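Local atomic coordinates of synaptic vesicle membrane protein VAT-1 homolog-like (Homo sapiens, PDB entry 4A27), a protein that is of unproven activity but, as a member of the quinone oxidoreductase subfamily of zinc-containing alcohol dehydrogenases, probably acts as an oxidoreductase. Residues A175-H180 with L190-A195; L147-G152 with D210-C215; K310-S315 with G333-L338; P124-T129 with G153-A158. All coordinates share one frame; numbering follows the deposited sequence.

Contact 1. Residues A175-H180 with L190-A195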
# COMPACT_ATOMS: atom_id res chain seq x y z
N ALA A 175 -12.49 21.63 -2.82
CA ALA A 175 -12.31 22.61 -3.89
C ALA A 175 -12.86 23.99 -3.45
O ALA A 175 -13.77 24.05 -2.61
CB ALA A 175 -13.03 22.17 -5.13
N SER A 176 -12.35 25.06 -4.04
CA SER A 176 -12.87 26.42 -3.78
C SER A 176 -14.33 26.51 -4.19
O SER A 176 -14.74 25.94 -5.22
CB SER A 176 -12.04 27.46 -4.52
OG SER A 176 -10.72 27.52 -3.98
N THR A 177 -15.13 27.24 -3.41
CA THR A 177 -16.60 27.17 -3.52
C THR A 177 -17.16 27.67 -4.86
O THR A 177 -18.23 27.22 -5.31
CB THR A 177 -17.34 27.89 -2.35
OG1 THR A 177 -16.70 27.58 -1.11
CG2 THR A 177 -18.81 27.46 -2.27
N PHE A 178 -16.44 28.60 -5.51
CA PHE A 178 -16.83 29.03 -6.88
C PHE A 178 -16.71 27.90 -7.91
O PHE A 178 -17.30 27.98 -8.97
CB PHE A 178 -16.06 30.29 -7.35
CG PHE A 178 -14.60 30.05 -7.70
CD1 PHE A 178 -14.23 29.69 -8.98
CD2 PHE A 178 -13.61 30.26 -6.75
CE1 PHE A 178 -12.88 29.49 -9.31
CE2 PHE A 178 -12.26 30.06 -7.06
CZ PHE A 178 -11.89 29.67 -8.34
N LYS A 179 -15.97 26.84 -7.59
CA LYS A 179 -15.90 25.70 -8.49
C LYS A 179 -17.02 24.69 -8.29
O LYS A 179 -17.27 23.89 -9.20
CB LYS A 179 -14.54 24.99 -8.38
CG LYS A 179 -13.36 25.83 -8.84
CD LYS A 179 -12.06 25.07 -8.73
CE LYS A 179 -10.87 25.93 -9.12
NZ LYS A 179 -9.62 25.36 -8.60
N HIS A 180 -17.71 24.74 -7.13
CA HIS A 180 -18.57 23.64 -6.67
C HIS A 180 -19.70 23.31 -7.65
O HIS A 180 -19.99 22.13 -7.86
CB HIS A 180 -19.12 23.90 -5.25
CG HIS A 180 -18.09 23.75 -4.15
ND1 HIS A 180 -18.43 23.60 -2.81
CD2 HIS A 180 -16.73 23.72 -4.20
CE1 HIS A 180 -17.31 23.50 -2.09
NE2 HIS A 180 -16.27 23.57 -2.91
N LEU A 190 -18.74 17.13 -1.74
CA LEU A 190 -17.76 18.16 -2.05
C LEU A 190 -17.69 19.16 -0.90
O LEU A 190 -18.72 19.61 -0.42
CB LEU A 190 -18.16 18.86 -3.36
CG LEU A 190 -17.13 19.72 -4.07
CD1 LEU A 190 -15.91 18.91 -4.51
CD2 LEU A 190 -17.75 20.46 -5.28
N PHE A 191 -16.48 19.52 -0.48
CA PHE A 191 -16.29 20.42 0.65
C PHE A 191 -15.41 21.61 0.33
O PHE A 191 -14.59 21.60 -0.60
CB PHE A 191 -15.73 19.66 1.85
CG PHE A 191 -16.61 18.55 2.30
CD1 PHE A 191 -17.95 18.79 2.60
CD2 PHE A 191 -16.13 17.26 2.41
CE1 PHE A 191 -18.78 17.76 3.01
CE2 PHE A 191 -16.97 16.23 2.82
CZ PHE A 191 -18.28 16.48 3.12
N ASP A 192 -15.61 22.65 1.12
CA ASP A 192 -14.88 23.87 0.94
C ASP A 192 -13.50 23.63 1.47
O ASP A 192 -13.31 23.19 2.60
CB ASP A 192 -15.54 25.01 1.69
CG ASP A 192 -14.86 26.35 1.42
OD1 ASP A 192 -13.61 26.40 1.34
OD2 ASP A 192 -15.59 27.34 1.27
N ARG A 193 -12.55 23.94 0.60
CA ARG A 193 -11.13 23.78 0.83
C ARG A 193 -10.73 24.44 2.13
O ARG A 193 -10.18 23.80 3.00
CB ARG A 193 -10.41 24.45 -0.35
CG ARG A 193 -8.99 24.08 -0.58
CD ARG A 193 -8.60 24.51 -2.00
NE ARG A 193 -8.83 25.93 -2.22
CZ ARG A 193 -8.00 26.91 -1.85
NH1 ARG A 193 -6.85 26.63 -1.23
NH2 ARG A 193 -8.32 28.19 -2.08
N ASN A 194 -11.10 25.71 2.27
CA ASN A 194 -10.72 26.54 3.43
C ASN A 194 -11.58 26.41 4.69
O ASN A 194 -11.30 27.05 5.69
CB ASN A 194 -10.71 28.00 3.01
CG ASN A 194 -9.74 28.28 1.89
OD1 ASN A 194 -10.15 28.68 0.80
ND2 ASN A 194 -8.44 28.05 2.14
N ALA A 195 -12.64 25.61 4.62
CA ALA A 195 -13.45 25.29 5.79
C ALA A 195 -12.69 24.25 6.61
O ALA A 195 -11.48 24.10 6.42
CB ALA A 195 -14.81 24.75 5.36

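Contact 2. Residues L147-G152 with D210-C215. With EDO (1,2-ethanediol), chain F.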
# COMPACT_ATOMS: atom_id res chain seq x y z
N LEU A 147 -10.52 10.33 -0.20
CA LEU A 147 -10.48 11.76 -0.13
C LEU A 147 -9.50 12.30 -1.14
O LEU A 147 -8.31 11.97 -1.08
CB LEU A 147 -10.06 12.25 1.29
CG LEU A 147 -9.91 13.78 1.48
CD1 LEU A 147 -11.20 14.52 1.08
CD2 LEU A 147 -9.59 14.17 2.93
N VAL A 148 -10.01 13.16 -2.01
CA VAL A 148 -9.23 13.80 -3.04
C VAL A 148 -9.16 15.30 -2.82
O VAL A 148 -10.16 15.99 -2.95
CB VAL A 148 -9.88 13.57 -4.43
CG1 VAL A 148 -8.82 13.73 -5.51
CG2 VAL A 148 -10.47 12.17 -4.44
N HIS A 149 -7.96 15.79 -2.53
CA HIS A 149 -7.72 17.23 -2.41
C HIS A 149 -7.63 17.87 -3.80
O HIS A 149 -7.24 17.21 -4.73
CB HIS A 149 -6.43 17.44 -1.59
CG HIS A 149 -6.65 17.28 -0.12
ND1 HIS A 149 -6.15 16.22 0.60
CD2 HIS A 149 -7.34 18.04 0.76
CE1 HIS A 149 -6.51 16.33 1.86
NE2 HIS A 149 -7.24 17.43 1.99
N SER A 150 -8.02 19.13 -3.93
CA SER A 150 -7.99 19.83 -5.23
C SER A 150 -8.78 19.01 -6.27
O SER A 150 -8.27 18.66 -7.35
CB SER A 150 -6.54 20.06 -5.70
N ALA A 151 -10.02 18.72 -5.92
CA ALA A 151 -10.91 17.86 -6.71
C ALA A 151 -11.20 18.40 -8.12
O ALA A 151 -11.65 17.63 -8.99
CB ALA A 151 -12.21 17.65 -6.00
N GLY A 152 -10.98 19.70 -8.32
CA GLY A 152 -11.22 20.33 -9.62
C GLY A 152 -10.04 20.28 -10.58
O GLY A 152 -10.19 20.60 -11.75
N ASP A 210 -10.49 5.33 3.45
CA ASP A 210 -9.50 4.33 3.11
C ASP A 210 -8.27 4.89 2.43
O ASP A 210 -7.16 4.39 2.66
CB ASP A 210 -10.13 3.29 2.19
CG ASP A 210 -11.28 2.56 2.85
OD1 ASP A 210 -10.99 1.72 3.72
OD2 ASP A 210 -12.47 2.86 2.54
N ILE A 211 -8.46 5.93 1.60
CA ILE A 211 -7.36 6.50 0.83
C ILE A 211 -7.41 8.02 0.87
O ILE A 211 -8.47 8.62 0.56
CB ILE A 211 -7.40 6.07 -0.63
CG1 ILE A 211 -7.39 4.55 -0.79
CG2 ILE A 211 -6.25 6.78 -1.43
CD1 ILE A 211 -7.68 4.15 -2.25
N VAL A 212 -6.29 8.64 1.21
CA VAL A 212 -6.16 10.08 1.08
C VAL A 212 -5.10 10.37 0.00
O VAL A 212 -3.99 9.84 0.10
CB VAL A 212 -5.76 10.78 2.40
CG1 VAL A 212 -5.59 12.32 2.14
CG2 VAL A 212 -6.83 10.56 3.49
N LEU A 213 -5.45 11.23 -0.97
CA LEU A 213 -4.56 11.66 -2.04
C LEU A 213 -4.28 13.14 -1.92
O LEU A 213 -5.18 13.99 -2.05
CB LEU A 213 -5.16 11.40 -3.40
CG LEU A 213 -5.61 9.98 -3.64
CD1 LEU A 213 -6.39 9.89 -4.92
CD2 LEU A 213 -4.35 9.07 -3.63
N ASP A 214 -3.01 13.46 -1.68
CA ASP A 214 -2.63 14.80 -1.33
C ASP A 214 -1.46 15.30 -2.17
O ASP A 214 -0.35 14.75 -2.10
CB ASP A 214 -2.20 14.82 0.14
CG ASP A 214 -2.13 16.23 0.71
OD1 ASP A 214 -2.64 17.18 0.06
OD2 ASP A 214 -1.62 16.37 1.83
N CYS A 215 -1.68 16.38 -2.92
CA CYS A 215 -0.63 16.83 -3.85
C CYS A 215 0.44 17.67 -3.16
O CYS A 215 0.25 18.16 -2.05
CB CYS A 215 -1.22 17.55 -5.08
SG CYS A 215 -1.83 19.21 -4.79
C1 EDO F . -8.24 22.31 -7.48
O1 EDO F . -9.66 22.23 -7.14
C2 EDO F . -7.96 23.03 -8.82
O2 EDO F . -6.56 23.22 -9.07
O HOH W 1 -5.41 15.16 -4.71

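Contact 3. Residues K310-S315 with G333-L338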
# COMPACT_ATOMS: atom_id res chain seq x y z
N LYS A 310 -12.91 10.46 -19.59
CA LYS A 310 -12.74 11.52 -20.56
C LYS A 310 -12.02 12.70 -19.89
O LYS A 310 -12.50 13.26 -18.91
CB LYS A 310 -14.10 11.95 -21.10
CG LYS A 310 -14.06 13.11 -22.10
CD LYS A 310 -15.43 13.36 -22.75
CE LYS A 310 -15.32 14.12 -24.08
NZ LYS A 310 -14.88 13.25 -25.22
N PRO A 311 -10.87 13.09 -20.43
CA PRO A 311 -10.14 14.20 -19.86
C PRO A 311 -10.97 15.49 -19.86
O PRO A 311 -11.74 15.72 -20.77
CB PRO A 311 -8.89 14.30 -20.76
CG PRO A 311 -8.87 13.09 -21.60
CD PRO A 311 -10.20 12.47 -21.59
N VAL A 312 -10.84 16.27 -18.80
CA VAL A 312 -11.56 17.53 -18.62
C VAL A 312 -10.53 18.59 -18.96
O VAL A 312 -9.48 18.64 -18.31
CB VAL A 312 -12.01 17.75 -17.17
CG1 VAL A 312 -12.57 19.19 -16.96
CG2 VAL A 312 -13.12 16.74 -16.77
N VAL A 313 -10.79 19.36 -20.01
CA VAL A 313 -9.87 20.37 -20.51
C VAL A 313 -10.35 21.75 -20.04
O VAL A 313 -11.47 22.14 -20.27
CB VAL A 313 -9.75 20.34 -22.02
CG1 VAL A 313 -8.79 21.43 -22.50
CG2 VAL A 313 -9.25 18.94 -22.51
N ASP A 314 -9.50 22.47 -19.33
CA ASP A 314 -9.90 23.79 -18.81
C ASP A 314 -9.87 24.88 -19.90
O ASP A 314 -10.79 25.70 -20.00
CB ASP A 314 -8.95 24.19 -17.71
CG ASP A 314 -9.23 25.59 -17.17
OD1 ASP A 314 -10.22 25.76 -16.45
OD2 ASP A 314 -8.47 26.51 -17.45
N SER A 315 -8.80 24.89 -20.68
CA SER A 315 -8.51 26.00 -21.59
C SER A 315 -7.34 25.67 -22.53
O SER A 315 -6.49 24.87 -22.21
CB SER A 315 -8.17 27.25 -20.77
OG SER A 315 -7.16 26.92 -19.83
N GLY A 333 -6.93 28.65 -10.59
CA GLY A 333 -8.18 29.08 -11.19
C GLY A 333 -8.81 28.11 -12.16
O GLY A 333 -9.93 28.35 -12.63
N ASN A 334 -8.10 27.03 -12.49
CA ASN A 334 -8.57 26.07 -13.49
C ASN A 334 -9.50 24.97 -12.97
O ASN A 334 -9.42 24.56 -11.82
CB ASN A 334 -7.37 25.39 -14.14
CG ASN A 334 -6.48 24.72 -13.12
OD1 ASN A 334 -5.88 25.38 -12.28
ND2 ASN A 334 -6.40 23.41 -13.17
N ILE A 335 -10.35 24.46 -13.87
CA ILE A 335 -11.05 23.19 -13.68
C ILE A 335 -10.58 22.22 -14.78
O ILE A 335 -10.97 22.33 -15.93
CB ILE A 335 -12.59 23.39 -13.78
CG1 ILE A 335 -13.07 24.19 -12.59
CG2 ILE A 335 -13.34 22.05 -13.78
CD1 ILE A 335 -14.53 24.66 -12.69
N GLY A 336 -9.75 21.26 -14.42
CA GLY A 336 -9.16 20.38 -15.43
C GLY A 336 -7.89 20.96 -16.01
O GLY A 336 -7.29 21.90 -15.46
N LYS A 337 -7.48 20.42 -17.14
CA LYS A 337 -6.12 20.59 -17.65
C LYS A 337 -5.94 21.82 -18.51
O LYS A 337 -6.84 22.18 -19.25
CB LYS A 337 -5.83 19.38 -18.56
CG LYS A 337 -4.39 19.28 -19.01
CD LYS A 337 -3.60 18.37 -18.13
CE LYS A 337 -2.11 18.38 -18.47
NZ LYS A 337 -1.32 17.40 -17.68
N LEU A 338 -4.79 22.46 -18.43
CA LEU A 338 -4.49 23.56 -19.35
C LEU A 338 -3.63 22.97 -20.44
O LEU A 338 -2.72 22.22 -20.17
CB LEU A 338 -3.73 24.69 -18.64
CG LEU A 338 -4.55 25.45 -17.59
CD1 LEU A 338 -4.84 24.53 -16.39
CD2 LEU A 338 -3.81 26.71 -17.20

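Contact 4. Residues P124-T129 with G153-A158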
# COMPACT_ATOMS: atom_id res chain seq x y z
N PRO A 124 -2.18 11.52 -20.56
CA PRO A 124 -1.17 10.68 -19.88
C PRO A 124 -0.74 11.06 -18.47
O PRO A 124 -0.81 10.23 -17.59
CB PRO A 124 0.07 10.76 -20.81
CG PRO A 124 -0.28 11.65 -21.90
CD PRO A 124 -1.57 12.33 -21.63
N MET A 125 -0.29 12.28 -18.24
CA MET A 125 0.17 12.62 -16.90
C MET A 125 -0.94 12.40 -15.87
O MET A 125 -0.73 11.67 -14.89
CB MET A 125 0.69 14.05 -16.82
CG MET A 125 2.07 14.26 -17.47
SD MET A 125 3.43 13.58 -16.48
CE MET A 125 3.66 15.00 -15.39
N ASN A 126 -2.09 13.05 -16.08
CA ASN A 126 -3.13 13.05 -15.08
C ASN A 126 -3.72 11.66 -14.88
O ASN A 126 -3.90 11.22 -13.71
CB ASN A 126 -4.23 14.07 -15.36
CG ASN A 126 -3.76 15.52 -15.25
OD1 ASN A 126 -2.71 15.81 -14.70
ND2 ASN A 126 -4.55 16.44 -15.78
N PHE A 127 -4.05 10.97 -15.96
CA PHE A 127 -4.75 9.71 -15.81
C PHE A 127 -3.83 8.56 -15.38
O PHE A 127 -4.26 7.69 -14.61
CB PHE A 127 -5.58 9.35 -17.04
CG PHE A 127 -6.89 10.09 -17.10
CD1 PHE A 127 -6.94 11.41 -17.55
CD2 PHE A 127 -8.07 9.48 -16.66
CE1 PHE A 127 -8.15 12.12 -17.54
CE2 PHE A 127 -9.29 10.18 -16.66
CZ PHE A 127 -9.32 11.50 -17.11
N VAL A 128 -2.57 8.55 -15.83
CA VAL A 128 -1.67 7.51 -15.38
C VAL A 128 -1.39 7.74 -13.87
O VAL A 128 -1.35 6.80 -13.10
CB VAL A 128 -0.33 7.46 -16.21
CG1 VAL A 128 0.64 6.51 -15.60
CG2 VAL A 128 -0.59 7.04 -17.68
N THR A 129 -1.22 8.98 -13.45
CA THR A 129 -0.97 9.24 -12.04
C THR A 129 -2.12 8.71 -11.19
O THR A 129 -1.94 8.01 -10.20
CB THR A 129 -0.76 10.76 -11.81
OG1 THR A 129 0.41 11.16 -12.51
CG2 THR A 129 -0.65 11.14 -10.33
N GLY A 153 -8.85 19.96 -10.07
CA GLY A 153 -7.66 19.86 -10.91
C GLY A 153 -7.73 18.66 -11.86
O GLY A 153 -8.64 17.82 -11.78
N GLY A 154 -6.73 18.57 -12.71
CA GLY A 154 -6.56 17.49 -13.65
C GLY A 154 -6.50 16.12 -13.00
O GLY A 154 -7.27 15.24 -13.36
N VAL A 155 -5.61 15.94 -12.04
CA VAL A 155 -5.50 14.64 -11.34
C VAL A 155 -6.76 14.36 -10.54
O VAL A 155 -7.31 13.25 -10.59
CB VAL A 155 -4.27 14.55 -10.42
CG1 VAL A 155 -4.31 13.22 -9.55
CG2 VAL A 155 -3.00 14.60 -11.21
N GLY A 156 -7.21 15.38 -9.82
CA GLY A 156 -8.44 15.26 -9.05
C GLY A 156 -9.63 14.77 -9.84
O GLY A 156 -10.35 13.88 -9.39
N GLN A 157 -9.84 15.32 -11.04
CA GLN A 157 -10.94 14.86 -11.86
C GLN A 157 -10.68 13.46 -12.44
O GLN A 157 -11.64 12.68 -12.61
CB GLN A 157 -11.20 15.85 -13.00
CG GLN A 157 -11.89 17.13 -12.55
CD GLN A 157 -13.33 16.89 -12.16
OE1 GLN A 157 -14.17 16.66 -13.03
NE2 GLN A 157 -13.62 16.90 -10.84
N ALA A 158 -9.43 13.16 -12.79
CA ALA A 158 -9.09 11.81 -13.25
C ALA A 158 -9.36 10.79 -12.14
O ALA A 158 -9.90 9.70 -12.38
CB ALA A 158 -7.61 11.74 -13.75

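Contact 1. Residues A175-H180 with L190-A195
The imidazole of His180 sits between a leucine methyl and the backbone of Thr177, with Leu190 CD2 reaching over one face and Thr177 CA lying against the other. Leu190 CD2 stands 3.8 Å from the centroid of the His180 ring, a CH-pi contact displaced toward CG. The leucine gets there with CG anti to its backbone N, and its other methyl, CD1, meets Ala175 CB. In its own plane the ring donates from NE2 to Ala175 O over 2.6 Å, so this hydrogen bond, together with the packing on both faces, fixes how the ring is turned. The same carbonyl oxygen also takes a weak bond from Arg193 N.

Further along, the Arg193 side chain bends at chi3 (56°) and turns its guanidinium side-on to Ser176. NE and NH2 both donate to Ser176 OG, at 3.0 Å from NE and 3.1 Å from NH2, and the hydroxyl lies close to the guanidinium plane. Asn194 OD1 lies over one face of that group. Thr177 OG1 and Asp192 OD2 come within 2.6 Å, but at too poor an angle for a hydrogen bond. The other carboxylate oxygen, Asp192 OD1, accepts from Asn194 N with its anti lone pair, an Asx turn at the start of the type I turn 192-195.

Behind these side chains Ala175 N donates to Phe191 O, 3.1 Å away and nearly along the C=O axis. Lys179 NZ leaves the contact for Arg332 O. The contact joins the end of strand 170-175 to the edge strand 189-192, strands 2 and 3 of the Rossmann-type parallel sheet, joined through helix 180-183.

Contact 2. Residues L147-G152 with D210-C215
Strands 145-148 and 209-215 run side by side in parallel, with Leu147 opposite Val212 and Val148 opposite Leu213. Leu147 donates from N to Ile211 O (2.8 Å) and accepts at O from Leu213 N (3.0 Å), both bonds nearly straight and close to the C=O axes. One step on the strands begin to part: His149 N reaches Leu213 O only through a weak bond of 3.3 Å. Beyond it a water takes over, donating to both His149 O and Leu213 O.

Side chains alternate between the faces. Leu147 CB packs on Val212 CG2 at 4.3 Å, on the face where Leu227 and Tyr234 also lie, whereas Val148 and Leu213 point the other way, onto Val159 of helix 154-163. His149, with CG anti to its carbonyl carbon, turns its ring edge toward the neighbouring strand, so that CE1 lies 4.1 Å from Val212 CG1. Its ND1 is 3.7 Å from Asp214 OD1, the ring and carboxylate planes turned 43° apart; Asp214 OD2 is instead hydrogen-bonded to Tyr234 OH. Tyr197 meets the same imidazole steeply inclined.

Past the strand, Gly152 N donates to O1 of a bound 1,2-ethanediol, probably from the crystallisation liquor, and Ser150 CB touches its C1. The contact thus passes from an apolar core into a polar, hydrated end of the sheet, where the backbone N-H of Gly152 holds a hydroxyl, consistent with the place where Rossmann-type dehydrogenases receive a dinucleotide.

Contact 3. Residues K310-S315 with G333-L338
Two backbone hydrogen bonds pair strands 313-317 and 337-341 in parallel: Lys337 N gives to Val312 O over 2.9 Å, and Lys337 O takes Asp314 N over 2.7 Å, each donor on a lone pair in the carbonyl plane. Val313 pairs with Lys337 but Ser315 with Leu338, so the first strand has one residue more, a beta bulge at Asp314.

That bulge swings the Asp314 side chain, CG anti to the backbone N, across to the other segment, where its carboxylate carries the polar contacts. OD1 is met by Ile335 N at 2.9 Å, from above the carboxylate plane. OD2 accepts from Ser315 OG at 2.7 Å and forms a salt bridge with Arg328 NE, so several donors share this probably ionised group. Asn334 crosses it at about a right angle, and its ND2 folds back to Gly336 O, 2.9 Å away.

Close packing complements these bonds. Gly336 takes a positive phi (87°) and lays its CA 3.4 Å from Val312 O, leaving no room on that side for a side chain. Val312 CG1 touches Ile335 CG2, and Leu338 CG rests against Ser315 OG.

The strands flank helix 322-330 in a beta-alpha-beta crossover. Leu338 faces that helix at Ala325, Arg328 and Ile329, while Ile335 meets helix 180-183. Lys337, bent at chi2, sends NZ the other way, past the start of helix 124-137, to Asn43 and Glu67.

Contact 4. Residues P124-T129 with G153-A158
The Phe127 ring is covered on one face by Ala158 CB, which stands 3.5 Å above the plane and over its centre, the CB-to-centroid line only 4° off the normal. This CH-pi contact brings the methyl about equally close to all six ring carbons. Phe123 meets the same ring with its own nearly parallel, and Leu300 of helix 290-305 and Pro311 also pack on Phe127. The second flat group, the Asn126 amide, lies against the backbone of Gly154: ND2 is 3.1 Å from Gly154 CA, and CG is 3.6 Å from Gly154 C.

Gly153 occupies the N-cap of helix 154-163, the helix that follows the first strand and glycine-rich loop of the Rossmann-type domain. Gly154, with no side chain, lets the Asn126 amide lie directly on the backbone of the first turn, with Asn126 CA 4.7 Å from Val155 CA. The axes of the two short helical segments approach to 8.2 Å and cross at -47°.

Val155 adds to the crossing: its CG2 lies 3.7 Å from Asn126 OD1 and also touches Thr129 CG2. Thr129 OG1 is turned back along its own helix to Met125 O, which Thr129 N already engages, so that carbonyl accepts two bonds from one residue.

Overall arrangement
Following the chain, helix 124-137 comes first and closes contact 4 when helix 154-163 returns against it. Strand 145-148 lies within that loop and finds its partner only at 209-215, so contacts 4 and 2 cross. Contact 1 is nested inside the long loop of contact 2 and joins edge strand 189-192 to its neighbour 170-175 in the same parallel sheet. Contact 3 follows in series, closing the crossover that brings the chain back to the sheet of the N-terminal part. Gly152 O to Gly336 N is a probable hydrogen bond between contacts 2 and 3, Lys179 packs contact 1 onto contact 3, and Lys337 and Pro311 pack contact 3 onto contact 4.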